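Local coordinates for alpha-pyrone synthesis polyketide synthase-like Pks18 (Mycobacterium tuberculosis, PDB 1TED), which probably builds tri- and tetraketide alpha-pyrones by extending medium- and long-chain aliphatic acyl-CoA starters with malonyl-CoA, as a homodimeric type III polyketide synthase, at residues A[32-36]-A[246-250]; A[133-137]-A[195-199]; A[136-142]-A[165-171]; A[285-290]-A[322-327]; A[368-374]-A[386-392]. One frame throughout, in Å; residues are numbered along the deposited sequence.

Interaction 1: A[32-36]-A[246-250]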
# COMPACT_ATOMS: atom_id res chain seq x y z
N VAL A 32 23.10 -9.26 -2.23
CA VAL A 32 21.91 -10.10 -2.23
C VAL A 32 21.11 -9.90 -0.94
O VAL A 32 21.69 -9.84 0.15
CB VAL A 32 22.28 -11.58 -2.36
CG1 VAL A 32 21.04 -12.39 -2.69
CG2 VAL A 32 23.33 -11.76 -3.46
N ALA A 33 19.79 -9.81 -1.05
CA ALA A 33 18.94 -9.62 0.12
C ALA A 33 18.79 -10.93 0.88
O ALA A 33 18.60 -11.99 0.30
CB ALA A 33 17.57 -9.10 -0.30
N VAL A 34 18.89 -10.82 2.20
CA VAL A 34 18.80 -11.97 3.09
C VAL A 34 17.80 -11.76 4.23
O VAL A 34 17.78 -10.70 4.86
CB VAL A 34 20.21 -12.27 3.71
CG1 VAL A 34 20.11 -13.32 4.82
CG2 VAL A 34 21.15 -12.73 2.61
N ILE A 35 16.95 -12.75 4.46
CA ILE A 35 15.99 -12.68 5.57
C ILE A 35 16.86 -13.09 6.75
O ILE A 35 17.25 -14.24 6.86
CB ILE A 35 14.85 -13.70 5.41
CG1 ILE A 35 13.98 -13.34 4.21
CG2 ILE A 35 14.04 -13.76 6.70
CD1 ILE A 35 13.05 -14.46 3.78
N GLU A 36 17.17 -12.13 7.61
CA GLU A 36 18.04 -12.40 8.74
C GLU A 36 17.29 -12.68 10.03
O GLU A 36 17.85 -13.24 10.98
CB GLU A 36 19.01 -11.21 8.88
CG GLU A 36 19.60 -10.87 7.52
CD GLU A 36 20.82 -9.99 7.56
OE1 GLU A 36 20.74 -8.86 8.10
OE2 GLU A 36 21.87 -10.41 7.02
N LYS A 246 19.76 -18.70 7.91
CA LYS A 246 19.60 -17.51 7.07
C LYS A 246 18.95 -17.90 5.74
O LYS A 246 19.20 -18.99 5.20
CB LYS A 246 20.95 -16.82 6.83
CG LYS A 246 21.16 -15.55 7.68
CD LYS A 246 21.45 -15.89 9.14
CE LYS A 246 20.90 -14.83 10.12
NZ LYS A 246 21.43 -13.45 9.93
N VAL A 247 18.11 -17.01 5.21
CA VAL A 247 17.41 -17.28 3.96
C VAL A 247 17.77 -16.25 2.91
O VAL A 247 17.49 -15.07 3.08
CB VAL A 247 15.88 -17.24 4.18
CG1 VAL A 247 15.16 -17.50 2.87
CG2 VAL A 247 15.48 -18.27 5.21
N VAL A 248 18.38 -16.70 1.82
CA VAL A 248 18.77 -15.80 0.73
C VAL A 248 17.62 -15.62 -0.28
O VAL A 248 17.08 -16.61 -0.80
CB VAL A 248 20.02 -16.33 -0.03
CG1 VAL A 248 20.42 -15.35 -1.13
CG2 VAL A 248 21.17 -16.53 0.93
N VAL A 249 17.25 -14.38 -0.55
CA VAL A 249 16.20 -14.11 -1.53
C VAL A 249 16.92 -13.93 -2.87
O VAL A 249 17.37 -12.84 -3.22
CB VAL A 249 15.38 -12.84 -1.17
CG1 VAL A 249 14.27 -12.63 -2.19
CG2 VAL A 249 14.76 -13.00 0.22
N ARG A 250 17.03 -15.03 -3.59
CA ARG A 250 17.71 -15.08 -4.87
C ARG A 250 17.03 -14.38 -6.04
O ARG A 250 17.69 -13.69 -6.82
CB ARG A 250 17.97 -16.54 -5.23
CG ARG A 250 18.74 -17.30 -4.14
CD ARG A 250 18.86 -18.78 -4.45
NE ARG A 250 19.43 -19.01 -5.77
CZ ARG A 250 19.73 -20.20 -6.27
NH1 ARG A 250 19.51 -21.30 -5.55
NH2 ARG A 250 20.25 -20.30 -7.48
O HOH W 1 18.63 -10.38 -3.43
O HOH W 2 23.50 -12.66 7.52

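Interaction 2: A[133-137]-A[195-199]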
# COMPACT_ATOMS: atom_id res chain seq x y z
N ALA A 133 18.80 2.73 14.88
CA ALA A 133 19.16 3.62 13.78
C ALA A 133 19.40 2.86 12.47
O ALA A 133 19.36 3.45 11.40
CB ALA A 133 20.40 4.42 14.15
N GLU A 134 19.66 1.56 12.57
CA GLU A 134 19.95 0.75 11.40
C GLU A 134 18.72 0.30 10.61
O GLU A 134 18.84 -0.14 9.47
CB GLU A 134 20.76 -0.47 11.80
CG GLU A 134 22.05 -0.12 12.47
CD GLU A 134 22.78 -1.33 12.97
OE1 GLU A 134 23.27 -2.12 12.13
OE2 GLU A 134 22.85 -1.50 14.21
N ILE A 135 17.56 0.40 11.24
CA ILE A 135 16.31 0.01 10.60
C ILE A 135 15.71 1.21 9.88
O ILE A 135 15.06 2.04 10.50
CB ILE A 135 15.31 -0.50 11.64
CG1 ILE A 135 15.92 -1.69 12.38
CG2 ILE A 135 14.01 -0.87 10.98
CD1 ILE A 135 15.01 -2.29 13.43
N GLY A 136 15.92 1.28 8.57
CA GLY A 136 15.41 2.40 7.78
C GLY A 136 14.08 2.26 7.05
O GLY A 136 13.60 3.24 6.46
N LEU A 137 13.48 1.08 7.06
CA LEU A 137 12.20 0.88 6.37
C LEU A 137 11.30 -0.11 7.09
O LEU A 137 11.75 -1.14 7.60
CB LEU A 137 12.45 0.39 4.93
CG LEU A 137 11.26 0.04 4.02
CD1 LEU A 137 10.39 1.27 3.79
CD2 LEU A 137 11.78 -0.48 2.68
N MET A 195 21.67 -0.47 5.76
CA MET A 195 20.44 -0.49 6.54
C MET A 195 19.68 -1.81 6.51
O MET A 195 20.00 -2.72 5.75
CB MET A 195 19.55 0.64 6.05
CG MET A 195 20.28 1.97 5.95
SD MET A 195 20.74 2.62 7.57
CE MET A 195 19.18 3.42 8.03
N LYS A 196 18.66 -1.89 7.35
CA LYS A 196 17.82 -3.08 7.42
C LYS A 196 16.38 -2.63 7.24
O LYS A 196 16.05 -1.45 7.42
CB LYS A 196 17.94 -3.77 8.78
CG LYS A 196 19.37 -3.98 9.24
CD LYS A 196 20.14 -4.89 8.31
CE LYS A 196 21.63 -4.83 8.63
NZ LYS A 196 22.42 -5.65 7.69
N ALA A 197 15.53 -3.58 6.88
CA ALA A 197 14.13 -3.28 6.67
C ALA A 197 13.31 -4.27 7.48
O ALA A 197 13.70 -5.45 7.62
CB ALA A 197 13.78 -3.38 5.20
N LEU A 198 12.20 -3.78 8.01
CA LEU A 198 11.29 -4.60 8.80
C LEU A 198 10.00 -4.76 8.00
O LEU A 198 9.38 -3.76 7.59
CB LEU A 198 10.98 -3.92 10.15
CG LEU A 198 9.92 -4.59 11.04
CD1 LEU A 198 10.42 -5.93 11.54
CD2 LEU A 198 9.59 -3.70 12.22
N VAL A 199 9.61 -6.01 7.76
CA VAL A 199 8.38 -6.32 7.03
C VAL A 199 7.38 -6.96 7.98
O VAL A 199 7.70 -7.89 8.71
CB VAL A 199 8.66 -7.27 5.84
CG1 VAL A 199 7.35 -7.63 5.14
CG2 VAL A 199 9.56 -6.59 4.85

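Interaction 3: A[136-142]-A[165-171]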
# COMPACT_ATOMS: atom_id res chain seq x y z
N GLY A 136 15.92 1.28 8.57
CA GLY A 136 15.41 2.40 7.78
C GLY A 136 14.08 2.26 7.05
O GLY A 136 13.60 3.24 6.46
N LEU A 137 13.48 1.08 7.06
CA LEU A 137 12.20 0.88 6.37
C LEU A 137 11.30 -0.11 7.09
O LEU A 137 11.75 -1.14 7.60
CB LEU A 137 12.45 0.39 4.93
CG LEU A 137 11.26 0.04 4.02
CD1 LEU A 137 10.39 1.27 3.79
CD2 LEU A 137 11.78 -0.48 2.68
N LEU A 138 10.02 0.21 7.12
CA LEU A 138 9.02 -0.62 7.75
C LEU A 138 7.90 -0.80 6.74
O LEU A 138 7.24 0.17 6.37
CB LEU A 138 8.47 0.06 9.00
CG LEU A 138 7.11 -0.43 9.50
CD1 LEU A 138 7.17 -1.91 9.81
CD2 LEU A 138 6.73 0.34 10.74
N VAL A 139 7.70 -2.03 6.27
CA VAL A 139 6.62 -2.29 5.32
C VAL A 139 5.52 -3.06 6.02
O VAL A 139 5.74 -4.12 6.62
CB VAL A 139 7.11 -3.10 4.09
CG1 VAL A 139 5.97 -3.26 3.08
CG2 VAL A 139 8.27 -2.39 3.44
N LEU A 140 4.31 -2.51 5.95
CA LEU A 140 3.18 -3.14 6.61
C LEU A 140 2.14 -3.55 5.57
O LEU A 140 1.67 -2.72 4.78
CB LEU A 140 2.58 -2.15 7.61
CG LEU A 140 1.52 -2.60 8.62
CD1 LEU A 140 0.20 -2.86 7.92
CD2 LEU A 140 2.03 -3.83 9.38
N ALA A 141 1.78 -4.83 5.56
CA ALA A 141 0.79 -5.33 4.62
C ALA A 141 -0.43 -5.91 5.34
O ALA A 141 -0.30 -6.57 6.39
CB ALA A 141 1.40 -6.38 3.71
N THR A 142 -1.61 -5.66 4.77
CA THR A 142 -2.87 -6.16 5.31
C THR A 142 -3.96 -5.99 4.26
O THR A 142 -3.84 -5.16 3.36
CB THR A 142 -3.35 -5.36 6.55
OG1 THR A 142 -2.24 -5.09 7.41
CG2 THR A 142 -4.41 -6.15 7.31
N ILE A 165 12.18 6.85 10.13
CA ILE A 165 12.18 5.63 9.36
C ILE A 165 11.22 5.77 8.17
O ILE A 165 10.20 6.48 8.26
CB ILE A 165 11.73 4.44 10.23
CG1 ILE A 165 11.97 3.13 9.49
CG2 ILE A 165 10.26 4.61 10.62
CD1 ILE A 165 11.68 1.89 10.32
N SER A 166 11.56 5.13 7.06
CA SER A 166 10.70 5.17 5.87
C SER A 166 9.61 4.14 6.07
O SER A 166 9.87 3.03 6.56
CB SER A 166 11.51 4.83 4.62
OG SER A 166 12.75 5.50 4.63
N ARG A 167 8.39 4.49 5.71
CA ARG A 167 7.27 3.57 5.87
C ARG A 167 6.42 3.47 4.62
O ARG A 167 6.22 4.46 3.90
CB ARG A 167 6.40 3.98 7.05
CG ARG A 167 7.07 3.75 8.40
CD ARG A 167 6.23 4.29 9.56
NE ARG A 167 6.28 5.75 9.64
CZ ARG A 167 5.27 6.56 9.36
NH1 ARG A 167 4.10 6.07 8.97
NH2 ARG A 167 5.44 7.87 9.46
N VAL A 168 5.94 2.26 4.36
CA VAL A 168 5.10 1.96 3.21
C VAL A 168 3.99 0.99 3.63
O VAL A 168 4.27 -0.09 4.14
CB VAL A 168 5.92 1.32 2.07
CG1 VAL A 168 5.02 1.02 0.88
CG2 VAL A 168 7.05 2.25 1.67
N VAL A 169 2.74 1.39 3.43
CA VAL A 169 1.62 0.52 3.79
C VAL A 169 1.02 -0.11 2.53
O VAL A 169 0.61 0.59 1.60
CB VAL A 169 0.54 1.31 4.55
CG1 VAL A 169 -0.66 0.42 4.85
CG2 VAL A 169 1.11 1.83 5.84
N VAL A 170 0.99 -1.44 2.51
CA VAL A 170 0.48 -2.21 1.38
C VAL A 170 -0.84 -2.88 1.69
O VAL A 170 -0.88 -3.88 2.41
CB VAL A 170 1.48 -3.29 0.96
CG1 VAL A 170 0.91 -4.12 -0.18
CG2 VAL A 170 2.79 -2.65 0.55
N ASN A 171 -1.92 -2.34 1.14
CA ASN A 171 -3.26 -2.86 1.35
C ASN A 171 -3.87 -3.50 0.11
O ASN A 171 -3.52 -3.15 -1.03
CB ASN A 171 -4.19 -1.74 1.83
CG ASN A 171 -3.78 -1.17 3.17
OD1 ASN A 171 -3.74 -1.88 4.18
ND2 ASN A 171 -3.49 0.12 3.20

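Interaction 4: A[285-290]-A[322-327]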
# COMPACT_ATOMS: atom_id res chain seq x y z
N ILE A 285 -5.11 -21.33 -11.22
CA ILE A 285 -3.92 -21.73 -10.51
C ILE A 285 -3.19 -22.84 -11.25
O ILE A 285 -1.99 -22.74 -11.49
CB ILE A 285 -4.28 -22.23 -9.08
CG1 ILE A 285 -4.80 -21.05 -8.25
CG2 ILE A 285 -3.06 -22.86 -8.43
CD1 ILE A 285 -5.36 -21.45 -6.91
N PHE A 286 -3.91 -23.89 -11.61
CA PHE A 286 -3.31 -25.02 -12.31
C PHE A 286 -2.59 -24.65 -13.59
O PHE A 286 -1.48 -25.10 -13.84
CB PHE A 286 -4.36 -26.07 -12.65
CG PHE A 286 -3.85 -27.11 -13.61
CD1 PHE A 286 -2.92 -28.07 -13.19
CD2 PHE A 286 -4.28 -27.12 -14.93
CE1 PHE A 286 -2.42 -29.02 -14.08
CE2 PHE A 286 -3.78 -28.06 -15.84
CZ PHE A 286 -2.85 -29.02 -15.42
N SER A 287 -3.24 -23.85 -14.43
CA SER A 287 -2.63 -23.50 -15.70
C SER A 287 -1.72 -22.29 -15.62
O SER A 287 -0.99 -21.98 -16.57
CB SER A 287 -3.72 -23.28 -16.76
OG SER A 287 -4.56 -22.21 -16.40
N GLY A 288 -1.73 -21.62 -14.47
CA GLY A 288 -0.88 -20.45 -14.31
C GLY A 288 0.44 -20.71 -13.61
O GLY A 288 1.44 -20.08 -13.94
N VAL A 289 0.45 -21.64 -12.66
CA VAL A 289 1.66 -21.93 -11.90
C VAL A 289 2.83 -22.48 -12.73
O VAL A 289 3.85 -21.80 -12.88
CB VAL A 289 1.34 -22.89 -10.72
CG1 VAL A 289 2.61 -23.24 -9.96
CG2 VAL A 289 0.36 -22.22 -9.79
N ALA A 290 2.69 -23.68 -13.28
CA ALA A 290 3.77 -24.28 -14.07
C ALA A 290 4.53 -23.35 -15.03
O ALA A 290 5.74 -23.25 -14.96
CB ALA A 290 3.23 -25.48 -14.83
N GLN A 322 -4.10 -27.82 -6.73
CA GLN A 322 -3.80 -27.44 -8.11
C GLN A 322 -2.39 -26.92 -8.31
O GLN A 322 -1.82 -27.08 -9.39
CB GLN A 322 -4.82 -26.41 -8.60
CG GLN A 322 -6.25 -26.95 -8.69
CD GLN A 322 -6.34 -28.26 -9.48
OE1 GLN A 322 -5.68 -28.43 -10.51
NE2 GLN A 322 -7.18 -29.18 -9.01
N SER A 323 -1.82 -26.31 -7.27
CA SER A 323 -0.45 -25.81 -7.39
C SER A 323 0.48 -27.00 -7.57
O SER A 323 1.38 -26.96 -8.41
CB SER A 323 -0.04 -25.01 -6.13
OG SER A 323 -0.72 -23.77 -6.08
N VAL A 324 0.25 -28.05 -6.79
CA VAL A 324 1.08 -29.25 -6.89
C VAL A 324 0.89 -29.99 -8.22
O VAL A 324 1.87 -30.48 -8.81
CB VAL A 324 0.79 -30.21 -5.70
CG1 VAL A 324 1.44 -31.56 -5.95
CG2 VAL A 324 1.33 -29.61 -4.41
N ARG A 325 -0.35 -30.07 -8.70
CA ARG A 325 -0.59 -30.76 -9.96
C ARG A 325 0.07 -29.99 -11.10
O ARG A 325 0.75 -30.58 -11.96
CB ARG A 325 -2.10 -30.91 -10.22
CG ARG A 325 -2.42 -31.78 -11.43
CD ARG A 325 -3.88 -32.14 -11.51
NE ARG A 325 -4.73 -30.97 -11.70
CZ ARG A 325 -5.23 -30.59 -12.87
NH1 ARG A 325 -4.97 -31.29 -13.96
NH2 ARG A 325 -5.99 -29.50 -12.93
N SER A 326 -0.10 -28.67 -11.08
CA SER A 326 0.46 -27.79 -12.10
C SER A 326 1.96 -28.05 -12.24
O SER A 326 2.49 -28.12 -13.35
CB SER A 326 0.21 -26.32 -11.71
OG SER A 326 0.59 -25.42 -12.74
N LEU A 327 2.64 -28.21 -11.11
CA LEU A 327 4.08 -28.46 -11.09
C LEU A 327 4.45 -29.91 -11.40
O LEU A 327 5.60 -30.19 -11.72
CB LEU A 327 4.66 -28.07 -9.73
CG LEU A 327 4.54 -26.61 -9.30
CD1 LEU A 327 4.82 -26.50 -7.80
CD2 LEU A 327 5.50 -25.75 -10.11

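Interaction 5: A[368-374]-A[386-392]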
# COMPACT_ATOMS: atom_id res chain seq x y z
N ALA A 368 23.68 -29.31 2.35
CA ALA A 368 23.96 -28.00 2.92
C ALA A 368 23.42 -27.03 1.88
O ALA A 368 23.90 -27.02 0.75
CB ALA A 368 25.44 -27.79 3.09
N ILE A 369 22.43 -26.24 2.26
CA ILE A 369 21.76 -25.27 1.39
C ILE A 369 20.61 -25.93 0.63
O ILE A 369 20.82 -26.71 -0.30
CB ILE A 369 22.69 -24.61 0.34
CG1 ILE A 369 23.85 -23.90 1.02
CG2 ILE A 369 21.89 -23.59 -0.49
CD1 ILE A 369 24.73 -23.13 0.05
N SER A 370 19.40 -25.62 1.05
CA SER A 370 18.21 -26.16 0.41
C SER A 370 17.68 -25.05 -0.49
O SER A 370 17.65 -23.89 -0.09
CB SER A 370 17.18 -26.53 1.47
OG SER A 370 17.77 -27.37 2.45
N THR A 371 17.30 -25.38 -1.72
CA THR A 371 16.80 -24.36 -2.63
C THR A 371 15.29 -24.48 -2.73
O THR A 371 14.77 -25.55 -2.99
CB THR A 371 17.42 -24.49 -4.03
OG1 THR A 371 18.83 -24.24 -3.94
CG2 THR A 371 16.80 -23.51 -5.01
N GLY A 372 14.58 -23.37 -2.54
CA GLY A 372 13.14 -23.45 -2.61
C GLY A 372 12.47 -22.33 -3.38
O GLY A 372 13.06 -21.30 -3.67
N VAL A 373 11.21 -22.58 -3.72
CA VAL A 373 10.40 -21.61 -4.43
C VAL A 373 9.14 -21.41 -3.60
O VAL A 373 8.52 -22.37 -3.12
CB VAL A 373 9.95 -22.12 -5.82
CG1 VAL A 373 9.01 -21.09 -6.44
CG2 VAL A 373 11.17 -22.38 -6.73
N ALA A 374 8.77 -20.15 -3.41
CA ALA A 374 7.57 -19.83 -2.66
C ALA A 374 6.70 -18.99 -3.59
O ALA A 374 7.21 -18.23 -4.42
CB ALA A 374 7.92 -19.05 -1.41
N MET A 386 9.01 -16.18 -5.12
CA MET A 386 10.45 -15.98 -5.06
C MET A 386 11.21 -17.30 -5.07
O MET A 386 10.67 -18.34 -4.68
CB MET A 386 10.82 -15.21 -3.78
CG MET A 386 10.79 -16.07 -2.50
SD MET A 386 11.52 -15.28 -1.03
CE MET A 386 10.69 -16.10 0.29
N LEU A 387 12.46 -17.25 -5.53
CA LEU A 387 13.35 -18.40 -5.51
C LEU A 387 14.21 -18.09 -4.28
O LEU A 387 14.61 -16.94 -4.10
CB LEU A 387 14.25 -18.45 -6.76
CG LEU A 387 15.38 -19.50 -6.71
CD1 LEU A 387 14.80 -20.91 -6.69
CD2 LEU A 387 16.30 -19.35 -7.91
N PHE A 388 14.49 -19.08 -3.44
CA PHE A 388 15.29 -18.82 -2.26
C PHE A 388 16.18 -19.97 -1.81
O PHE A 388 16.00 -21.11 -2.23
CB PHE A 388 14.36 -18.40 -1.10
CG PHE A 388 13.45 -19.49 -0.62
CD1 PHE A 388 13.89 -20.43 0.31
CD2 PHE A 388 12.15 -19.60 -1.11
CE1 PHE A 388 13.04 -21.47 0.74
CE2 PHE A 388 11.30 -20.62 -0.68
CZ PHE A 388 11.75 -21.55 0.25
N ASP A 389 17.14 -19.64 -0.96
CA ASP A 389 18.09 -20.60 -0.39
C ASP A 389 18.08 -20.55 1.14
O ASP A 389 18.14 -19.47 1.73
CB ASP A 389 19.51 -20.30 -0.88
CG ASP A 389 19.87 -21.01 -2.17
OD1 ASP A 389 18.99 -21.68 -2.76
OD2 ASP A 389 21.04 -20.90 -2.60
N ILE A 390 17.98 -21.70 1.79
CA ILE A 390 18.03 -21.76 3.24
C ILE A 390 19.37 -22.42 3.59
O ILE A 390 19.64 -23.56 3.19
CB ILE A 390 16.89 -22.62 3.86
CG1 ILE A 390 15.52 -22.00 3.56
CG2 ILE A 390 17.08 -22.70 5.38
CD1 ILE A 390 14.36 -22.85 4.07
N ILE A 391 20.21 -21.71 4.33
CA ILE A 391 21.49 -22.26 4.69
C ILE A 391 21.36 -23.23 5.86
O ILE A 391 20.85 -22.89 6.93
CB ILE A 391 22.49 -21.13 5.03
CG1 ILE A 391 22.61 -20.20 3.82
CG2 ILE A 391 23.84 -21.73 5.40
CD1 ILE A 391 23.76 -19.26 3.88
N ARG A 392 21.80 -24.47 5.63
CA ARG A 392 21.73 -25.49 6.67
C ARG A 392 23.04 -25.51 7.45
O ARG A 392 23.03 -25.65 8.67
CB ARG A 392 21.46 -26.86 6.04
CG ARG A 392 20.22 -26.88 5.16
CD ARG A 392 18.98 -26.41 5.91
NE ARG A 392 17.77 -26.61 5.12
CZ ARG A 392 16.53 -26.38 5.55
NH1 ARG A 392 16.32 -25.94 6.79
NH2 ARG A 392 15.50 -26.62 4.75

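Interaction 1: A[32-36]-A[246-250]
Ile35 and Val247 lie side by side on one face of an antiparallel pair, where strands 32-41 and 247-256 of the thiolase-fold sheet join the N- and C-terminal halves of the chain. In this dense part Ile35 N donates to Val247 O at 2.8 Å, while the return bond from Val247 N to Ile35 O is weak. Ile35 CD1 rests on Val247 CG1 at 3.8 Å, and the Ile35 and Val249 side chains cross at about a right angle, CG1 against CG2. Beta-branched valine and isoleucine suit this place: they favour the extended backbone and fill the layer beneath, where Leu356 and Val360 of helix 349-361 cover Val247.

The two ends of the pairing are wetter. Beyond the bond from Val249 N to Ala33 O (2.9 Å) the strands splay, and a water bridges them, accepting from Ala33 N at 2.7 Å and donating to Val249 O. At the other end the bent Lys246 chain brings NZ over Glu36 CB at 3.5 Å. Lys246 NZ stays 4.2 Å from Glu36 OE2, beyond a salt bridge, and a second water links the two groups, weakly on the lysine side. On the face of Val34 and Val248, Val32 reaches over with its CG1 anti to the backbone N (chi1 -167°), which presses that methyl to 3.4 Å from Val248 CG1.

Interaction 2: A[133-137]-A[195-199]
Ile135 and Lys196 pair in parallel, but the short strand segments 135-137 and 196-199 diverge by 60°; the first has only just left a 3-10 turn at Ala133 and Glu134. Glu134 O accepts from Lys196 N at 2.8 Å, and Lys196 O in turn accepts from Gly136 N at 3.0 Å, a bond bent to 137° at the hydrogen. Past Gly136, whose psi of -5° is far from extended, the chain straightens, and Leu198 N donates to Leu137 O at 2.7 Å in an almost linear bond.

Met195 makes the main side-chain approach to the turn. Its flexible thioether, bent at chi2 and chi3, folds back against the 3-10 segment until CE lies 3.4 Å from Ala133 O and 3.9 Å from Gly136 CA. Glycine suits a place where that methyl comes so near its CA. Farther along, Leu137 CB meets Ala197 CB at 4.0 Å; the small alanine fits between strand and helix. The Lys196 chain starts over Glu134 O and then leads away from the turn, toward a long, weak ion pair with Glu36, while Glu134 OE2 takes the backbone N-H of Arg131.

Around this entry into the sheet, helix 177-191 covers the face of Leu137 and Ala197 with Tyr188 and Ala185. Strand 166-171 continues the sheet beyond strand 135-142, and strand 226-236 pairs with the far edge of strand 196-204.

Interaction 3: A[136-142]-A[165-171]
A beta-alpha-beta unit, strand 135-142, helix 151-159 and strand 166-171, closes here as Ser166 N reaches Gly136 O at 2.8 Å. The ladder goes on through Leu140 N to Val168 O and Val170 N to Leu140 O. At the start, Ile165 is laid across the neighbouring peptide by its anti chi1 (-170°), which puts CG1 3.3 Å from Gly136 C and CD1 3.9 Å from Leu138 CB.

The parallel strands, joined through helix 151-159, form a crossover at the edge of the thiolase-fold sheet. Strand 135-142 lies on helix 177-191, while Val168 and Val170 on the same face meet the second subunit. Beta-branched residues fit such a parallel core, and Val139 CG1 meets Val170 CG2 obliquely at 4.1 Å. On the helix 151-159 face the aliphatic part of Arg167 crosses Leu138 at a slant, CG to CB 4.0 Å. Its long chain then carries the guanidinium out to Asp152 and to Thr382 of the second subunit, so a buried strand position also serves the dimer. Ala141, small enough to sit beneath Ala177, has its CB 3.6 Å from Val170 O, and its side chain is about 11 Å from that of Cys175, the probable nucleophile. Beside it Thr142 OG1 turns back to Ala141 O at 2.6 Å.

Interaction 4: A[285-290]-A[322-327]
Ser326 OG is gripped by the backbone of the facing helix: Ala290 N donates to it at 2.8 Å in a nearly straight bond, and it points its own proton to Phe286 O, though at a modelled distance too short to be trusted. That carbonyl would be the natural helical partner of the N-H four residues on, so the hydroxyl is inserted into a turn of helix 281-299. Its OG lies anti to the Ser326 backbone N (chi1 -172°), which carries it there. This helix-helix packing belongs to the C-terminal half of the thiolase fold. The axes cross at -49° and come within 7.7 Å, an approach that a side chain as small as serine permits. Ser326 is a knob in a hole lined by Ile285, Phe286, Val289 and Ala290.

Toward the interior the contact is mostly apolar. Val289 CG1 meets Leu327 CD2 at 3.8 Å, and Ile285 CG2 touches Ser323 OG at 3.4 Å, a hydroxyl already bonded to Ile319 O. Phe375 and Phe377 of strand 370-378 lie against this inner side.

On the outer side the Arg325 guanidinium lies flat over the Phe286 ring, a cation-pi stack with CZ 3.5 Å from the ring centroid and planes 7° apart. The flat, delocalised cation suits an aromatic face near solvent. Gln322 OE1 holds it side-on, accepting from Arg325 NE at 3.0 Å and NH2 at 2.7 Å, and the same oxygen lies 3.4 Å from Phe286 CB.

Interaction 5: A[368-374]-A[386-392]
Gly372 and Phe388 form a hydrogen-bonded pair in the beta hairpin of strands 370-378 and 382-390, whose segments run antiparallel at 151° and are tied by paired bonds at Ser370-Ile390, Gly372-Phe388 and Ala374-Met386. Phe388 CG stands between its own backbone N and carbonyl carbon (chi1 67°), and this swings the ring back across the hairpin over Gly372. There the Gly372 CA makes a CH-pi contact 3.8 Å from the ring centroid, and Gly372 O lies over the same face, 3.2 Å from CD2. Glycine suits this spot because the ring lies so close to its CA. Ala374 CB touches Phe388 CE2 at 3.8 Å, and Ala374 N lies at the ring edge.

On the opposite face Leu387 CD1 packs between Thr371 CG2, at 3.7 Å, and Val373 CG2, covered by Met296 and Leu297 of helix 281-299. Thr371 OG1 donates to Asp389 OD1 at 2.8 Å from the syn side, but tilted well out of the carboxylate plane, and the same oxygen meets Arg250 in a salt bridge, which probably favours the charged carboxylate. Arg392, also paired with Glu364, bends at chi2 and directs NE in its guanidinium plane to Ser370 OG at 2.8 Å.

In the fold
Four of the five contacts stitch one mixed sheet, and interaction 4 is the exception, a helix pair in the C-terminal half. Interactions 2 and 3 share Gly136 and Leu137 and use both edges of strand 135-142; interaction 3 is the more buried and reaches the second subunit, while interaction 2 lies where strands 135-142 and 196-204 begin, partly exposed. Interactions 1 and 5 sit side by side, their centres about 9 Å apart, joined through Val248 and Arg250 to Asp389. Parallel ladders serve 2 and 3, antiparallel ones 1 and 5. Waters bridge interaction 1, hydroxyl and charged side chains strengthen interaction 5, and interaction 4 joins its helices through side chains, one inserted into the other helix's backbone.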